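Long-range contacts in FAD-dependent pyridine nucleotide-disulphide oxidoreductase (Desulfovibrio vulgaris, PDB 3IWA), which probably acts as a flavoprotein oxidoreductase that passes electrons between NADH or NADPH and a substrate by way of FAD: residues 10-15 with 118-123; 258-263 with 274-279. One frame throughout, in Å; residues are numbered along the deposited sequence.

Contact 1: residues 10-15 with 118-123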
ATOM      1  N   GLY A  10       0.789  31.035  13.691  1.00 49.48           N
ATOM      2  CA  GLY A  10       0.954  30.629  12.309  1.00 51.83           C
ATOM      3  C   GLY A  10      -0.361  30.049  11.846  1.00 54.32           C
ATOM      4  O   GLY A  10      -1.029  29.329  12.585  1.00 55.54           O
ATOM      5  N   ALA A  11      -0.763  30.387  10.636  1.00 57.12           N
ATOM      6  CA  ALA A  11      -1.885  29.703  10.001  1.00 58.60           C
ATOM      7  C   ALA A  11      -1.312  28.983   8.781  1.00 59.72           C
ATOM      8  O   ALA A  11      -0.950  29.613   7.793  1.00 61.07           O
ATOM      9  CB  ALA A  11      -3.000  30.693   9.614  1.00 59.03           C
ATOM     10  N   VAL A  12      -1.164  27.666   8.895  1.00 60.25           N
ATOM     11  CA  VAL A  12      -0.618  26.854   7.830  1.00 59.67           C
ATOM     12  C   VAL A  12      -1.778  25.918   7.464  1.00 58.60           C
ATOM     13  O   VAL A  12      -2.908  26.363   7.151  1.00 59.63           O
ATOM     14  CB  VAL A  12       0.725  26.140   8.278  1.00 60.22           C
ATOM     15  CG1 VAL A  12       1.919  27.084   8.208  1.00 60.50           C
ATOM     16  CG2 VAL A  12       0.641  25.610   9.687  1.00 61.71           C
ATOM     17  N   ALA A  13      -1.502  24.632   7.437  1.00 56.42           N
ATOM     18  CA  ALA A  13      -2.526  23.650   7.656  1.00 53.87           C
ATOM     19  C   ALA A  13      -2.469  23.384   9.153  1.00 51.13           C
ATOM     20  O   ALA A  13      -3.491  23.348   9.810  1.00 50.78           O
ATOM     21  CB  ALA A  13      -2.226  22.375   6.849  1.00 54.40           C
ATOM     22  N   LEU A  14      -1.257  23.273   9.684  1.00 47.38           N
ATOM     23  CA  LEU A  14      -1.078  22.745  11.003  1.00 46.01           C
ATOM     24  C   LEU A  14      -1.815  23.480  12.139  1.00 44.92           C
ATOM     25  O   LEU A  14      -2.421  22.821  12.985  1.00 43.16           O
ATOM     26  CB  LEU A  14       0.402  22.554  11.324  1.00 44.86           C
ATOM     27  CG  LEU A  14       0.618  21.801  12.639  1.00 45.58           C
ATOM     28  CD1 LEU A  14       1.411  20.516  12.450  1.00 44.74           C
ATOM     29  CD2 LEU A  14       1.298  22.719  13.659  1.00 44.39           C
ATOM     30  N   GLY A  15      -1.756  24.812  12.156  1.00 44.47           N
ATOM     31  CA  GLY A  15      -2.415  25.619  13.194  1.00 44.54           C
ATOM     32  C   GLY A  15      -3.911  25.377  13.296  1.00 44.69           C
ATOM     33  O   GLY A  15      -4.386  24.905  14.327  1.00 43.38           O
ATOM     34  N   VAL A 118       1.093  26.755  20.558  1.00 37.59           N
ATOM     35  CA  VAL A 118       1.475  25.968  19.402  1.00 37.59           C
ATOM     36  C   VAL A 118       2.228  26.842  18.393  1.00 37.35           C
ATOM     37  O   VAL A 118       1.687  27.828  17.930  1.00 37.28           O
ATOM     38  CB  VAL A 118       0.250  25.341  18.681  1.00 37.71           C
ATOM     39  CG1 VAL A 118       0.686  24.668  17.310  1.00 35.55           C
ATOM     40  CG2 VAL A 118      -0.472  24.377  19.586  1.00 36.94           C
ATOM     41  N   LEU A 119       3.445  26.423  18.045  1.00 36.53           N
ATOM     42  CA  LEU A 119       4.248  27.057  17.031  1.00 35.95           C
ATOM     43  C   LEU A 119       4.106  26.371  15.667  1.00 36.18           C
ATOM     44  O   LEU A 119       4.565  25.279  15.456  1.00 35.48           O
ATOM     45  CB  LEU A 119       5.701  27.109  17.492  1.00 35.91           C
ATOM     46  CG  LEU A 119       5.946  27.796  18.858  1.00 35.25           C
ATOM     47  CD1 LEU A 119       7.401  27.800  19.223  1.00 32.91           C
ATOM     48  CD2 LEU A 119       5.415  29.225  18.837  1.00 36.31           C
ATOM     49  N   ALA A 120       3.413  27.030  14.751  1.00 36.50           N
ATOM     50  CA  ALA A 120       3.267  26.557  13.394  1.00 36.69           C
ATOM     51  C   ALA A 120       3.911  27.581  12.488  1.00 36.96           C
ATOM     52  O   ALA A 120       3.238  28.236  11.722  1.00 36.10           O
ATOM     53  CB  ALA A 120       1.800  26.403  13.060  1.00 37.24           C
ATOM     54  N   LEU A 121       5.216  27.718  12.606  1.00 37.81           N
ATOM     55  CA  LEU A 121       5.914  28.840  12.037  1.00 39.47           C
ATOM     56  C   LEU A 121       6.305  28.661  10.595  1.00 40.60           C
ATOM     57  O   LEU A 121       6.742  29.619   9.983  1.00 41.67           O
ATOM     58  CB  LEU A 121       7.178  29.152  12.845  1.00 39.90           C
ATOM     59  CG  LEU A 121       6.977  29.341  14.342  1.00 39.31           C
ATOM     60  CD1 LEU A 121       8.304  29.592  14.982  1.00 36.45           C
ATOM     61  CD2 LEU A 121       6.023  30.456  14.619  1.00 38.98           C
ATOM     62  N   GLY A 122       6.185  27.452  10.046  1.00 41.97           N
ATOM     63  CA  GLY A 122       6.494  27.244   8.628  1.00 42.08           C
ATOM     64  C   GLY A 122       7.977  27.419   8.315  1.00 42.48           C
ATOM     65  O   GLY A 122       8.842  27.356   9.197  1.00 42.83           O
ATOM     66  N   SER A 123       8.279  27.650   7.056  1.00 42.99           N
ATOM     67  CA  SER A 123       9.651  27.753   6.628  1.00 44.12           C
ATOM     68  C   SER A 123       9.804  29.001   5.760  1.00 45.91           C
ATOM     69  O   SER A 123       8.821  29.676   5.480  1.00 45.09           O
ATOM     70  CB  SER A 123      10.005  26.502   5.834  1.00 44.18           C
ATOM     71  OG  SER A 123       9.058  26.336   4.793  1.00 43.30           O
TER
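V12 from the turn after strand 5-9 and L14 from the start of helix 14-25 close on the single methyl of A120. As in related Rossmann-type flavoproteins, this region, here with glycines at G10 and G15, probably faces the FAD pyrophosphate. The apolar part is small. V12 CG2 stands 3.7 Å from A120 CB, and L14 CD2 comes to 3.8 Å from that same CB. CG of L14 is anti to the backbone N (chi1 -172°); its side chain crosses that of V118 obliquely, CD2 to CG1, at 4.2 Å. Helix 314-326 adds to this layer, with Q318 touching L14 and both I322 and L326 touching V118. The polar part is a CA-H...O contact: G10 CA lies 3.4 Å from A120 O, nearly straight at the hydrogen (171°). Glycine permits it, since a CB on G10 would sit only 1.8 Å from A120 O. G15 N approaches A120 CB to 4.0 Å; a CB on G15 would run into G10 O. No conventional hydrogen bond joins the segments, which meet through methyl packing and the one CA-H...O approach that G10 allows, while backbone pairing of V118 and A120 with I9 fixes 118-123 beside strand 5-9.

Contact 2: residues 258-263 with 274-279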
ATOM      1  N   PRO A 258      13.827  26.359   8.343  1.00 47.79           N
ATOM      2  CA  PRO A 258      12.775  26.591   9.307  1.00 46.81           C
ATOM      3  C   PRO A 258      12.710  28.065   9.718  1.00 45.68           C
ATOM      4  O   PRO A 258      13.736  28.670  10.005  1.00 44.74           O
ATOM      5  CB  PRO A 258      13.186  25.700  10.494  1.00 46.76           C
ATOM      6  CG  PRO A 258      14.112  24.718   9.957  1.00 46.81           C
ATOM      7  CD  PRO A 258      14.821  25.396   8.843  1.00 47.67           C
ATOM      8  N   ASN A 259      11.500  28.613   9.738  1.00 44.52           N
ATOM      9  CA  ASN A 259      11.257  30.012  10.105  1.00 43.90           C
ATOM     10  C   ASN A 259      11.173  30.216  11.633  1.00 42.25           C
ATOM     11  O   ASN A 259      10.152  30.631  12.133  1.00 41.19           O
ATOM     12  CB  ASN A 259       9.947  30.477   9.442  1.00 44.54           C
ATOM     13  CG  ASN A 259       9.712  32.014   9.561  1.00 47.07           C
ATOM     14  OD1 ASN A 259      10.633  32.753   9.849  1.00 48.80           O
ATOM     15  ND2 ASN A 259       8.469  32.473   9.317  1.00 49.94           N
ATOM     16  N   THR A 260      12.270  29.953  12.338  1.00 41.23           N
ATOM     17  CA  THR A 260      12.272  29.732  13.802  1.00 40.68           C
ATOM     18  C   THR A 260      12.940  30.833  14.713  1.00 40.43           C
ATOM     19  O   THR A 260      13.197  30.599  15.905  1.00 38.35           O
ATOM     20  CB  THR A 260      12.920  28.353  14.108  1.00 40.05           C
ATOM     21  OG1 THR A 260      14.173  28.298  13.453  1.00 40.32           O
ATOM     22  CG2 THR A 260      12.066  27.214  13.566  1.00 38.80           C
ATOM     23  N   GLN A 261      13.149  32.037  14.184  1.00 41.04           N
ATOM     24  CA  GLN A 261      13.732  33.120  14.996  1.00 42.20           C
ATOM     25  C   GLN A 261      13.039  33.301  16.360  1.00 41.65           C
ATOM     26  O   GLN A 261      13.702  33.425  17.380  1.00 42.29           O
ATOM     27  CB  GLN A 261      13.755  34.454  14.260  1.00 42.96           C
ATOM     28  CG  GLN A 261      14.578  35.551  15.003  1.00 45.87           C
ATOM     29  CD  GLN A 261      16.092  35.220  15.120  1.00 49.82           C
ATOM     30  OE1 GLN A 261      16.705  34.765  14.155  1.00 54.24           O
ATOM     31  NE2 GLN A 261      16.690  35.467  16.304  1.00 49.90           N
ATOM     32  N   LEU A 262      11.718  33.277  16.353  1.00 41.38           N
ATOM     33  CA  LEU A 262      10.889  33.359  17.546  1.00 40.98           C
ATOM     34  C   LEU A 262      11.132  32.217  18.537  1.00 41.18           C
ATOM     35  O   LEU A 262      11.108  32.421  19.733  1.00 42.23           O
ATOM     36  CB  LEU A 262       9.421  33.406  17.117  1.00 40.29           C
ATOM     37  CG  LEU A 262       8.385  33.785  18.173  1.00 42.87           C
ATOM     38  CD1 LEU A 262       8.389  35.297  18.513  1.00 40.36           C
ATOM     39  CD2 LEU A 262       6.994  33.357  17.718  1.00 42.99           C
ATOM     40  N   ALA A 263      11.362  31.011  18.058  1.00 41.40           N
ATOM     41  CA  ALA A 263      11.712  29.907  18.949  1.00 41.63           C
ATOM     42  C   ALA A 263      13.104  30.109  19.505  1.00 41.83           C
ATOM     43  O   ALA A 263      13.353  29.838  20.686  1.00 41.82           O
ATOM     44  CB  ALA A 263      11.653  28.559  18.215  1.00 40.68           C
ATOM     45  N   GLY A 274      18.461  24.927  12.608  1.00 48.29           N
ATOM     46  CA  GLY A 274      17.433  25.811  13.196  1.00 46.47           C
ATOM     47  C   GLY A 274      16.052  25.176  13.375  1.00 44.77           C
ATOM     48  O   GLY A 274      15.092  25.869  13.708  1.00 43.84           O
ATOM     49  N   ALA A 275      15.934  23.867  13.130  1.00 42.92           N
ATOM     50  CA  ALA A 275      14.636  23.196  13.242  1.00 41.50           C
ATOM     51  C   ALA A 275      14.351  22.974  14.716  1.00 40.44           C
ATOM     52  O   ALA A 275      15.234  22.575  15.457  1.00 40.31           O
ATOM     53  CB  ALA A 275      14.614  21.866  12.470  1.00 41.14           C
ATOM     54  N   ILE A 276      13.127  23.272  15.141  1.00 39.65           N
ATOM     55  CA  ILE A 276      12.697  23.050  16.527  1.00 38.36           C
ATOM     56  C   ILE A 276      12.673  21.543  16.835  1.00 38.79           C
ATOM     57  O   ILE A 276      12.113  20.749  16.069  1.00 37.52           O
ATOM     58  CB  ILE A 276      11.317  23.644  16.755  1.00 38.16           C
ATOM     59  CG1 ILE A 276      11.344  25.176  16.622  1.00 37.20           C
ATOM     60  CG2 ILE A 276      10.772  23.238  18.092  1.00 36.88           C
ATOM     61  CD1 ILE A 276       9.975  25.797  16.597  1.00 32.61           C
ATOM     62  N   ILE A 277      13.306  21.156  17.940  1.00 38.64           N
ATOM     63  CA  ILE A 277      13.402  19.770  18.323  1.00 39.03           C
ATOM     64  C   ILE A 277      12.186  19.453  19.159  1.00 38.94           C
ATOM     65  O   ILE A 277      11.930  20.115  20.153  1.00 38.99           O
ATOM     66  CB  ILE A 277      14.695  19.487  19.096  1.00 39.75           C
ATOM     67  CG1 ILE A 277      15.916  19.665  18.189  1.00 40.60           C
ATOM     68  CG2 ILE A 277      14.697  18.057  19.728  1.00 40.08           C
ATOM     69  CD1 ILE A 277      17.240  19.559  18.970  1.00 42.61           C
ATOM     70  N   VAL A 278      11.432  18.440  18.739  1.00 38.85           N
ATOM     71  CA  VAL A 278      10.253  17.983  19.476  1.00 38.22           C
ATOM     72  C   VAL A 278      10.306  16.495  19.819  1.00 38.70           C
ATOM     73  O   VAL A 278      10.913  15.692  19.115  1.00 38.98           O
ATOM     74  CB  VAL A 278       8.979  18.270  18.683  1.00 38.12           C
ATOM     75  CG1 VAL A 278       8.836  19.781  18.481  1.00 37.13           C
ATOM     76  CG2 VAL A 278       9.000  17.539  17.353  1.00 35.59           C
ATOM     77  N   ASP A 279       9.629  16.120  20.901  1.00 38.87           N
ATOM     78  CA  ASP A 279       9.456  14.717  21.215  1.00 38.69           C
ATOM     79  C   ASP A 279       8.290  14.144  20.396  1.00 38.52           C
ATOM     80  O   ASP A 279       7.683  14.856  19.576  1.00 37.63           O
ATOM     81  CB  ASP A 279       9.284  14.521  22.730  1.00 39.03           C
ATOM     82  CG  ASP A 279       7.931  14.959  23.255  1.00 40.97           C
ATOM     83  OD1 ASP A 279       7.010  15.294  22.464  1.00 38.09           O
ATOM     84  OD2 ASP A 279       7.803  14.976  24.509  1.00 46.47           O
TER
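P258 and A275 meet where a strand-turn-helix unit, strand 256-258 leading into helix 261-266, packs on the loop 274-275 and the short strand 276-277, all within the pyridine nucleotide-disulphide oxidoreductase family region. The proline ring comes first: its CG rests 3.7 Å from A275 CA, and its CB is the same distance from G274 O. N259 then centres an inverse gamma turn. T260 follows at the N-cap position, yet its hydroxyl caps nothing and crosses to the other segment, OG1 giving its proton to G274 O at 2.6 Å. With chi1 at 52°, OG1 sits between the backbone N and the carbonyl carbon; it meets G274 O at a C=O...donor angle of 141°, tilted 19° from the carbonyl plane. The same G274-A275 peptide is also gripped through its nitrogen, A275 N bonding to D271 OD1. T260 CG2 packs at 3.7 Å against I276 CG1, the two side chains passing each other with opposite senses. One helical turn on, A263 reaches I276, whose other neighbours include L270 and A291. A263 CB lies 3.6 Å from I276 CD1, methyl against methyl.

Contacts 1 and 2 lie in series along the chain, their centres about 11 Å apart, and they touch where L121-S123 meets N259 and T260. The probable hydrogen bond from N259 N to G122 O, 3.0 Å, ties the two main chains together, and N259 ND2 adds a weak bond to L121 O. Beside them L121 CD1 packs at 4.1 Å on T260 CA. The segment 118-123 is thus held between the turn in 10-15 and the turn at 258-260. No FAD is bound in this structure; by analogy with relatives, the flavin cofactor would be expected to lie against segment 10-15 of contact 1, with contact 2 placed behind 118-123.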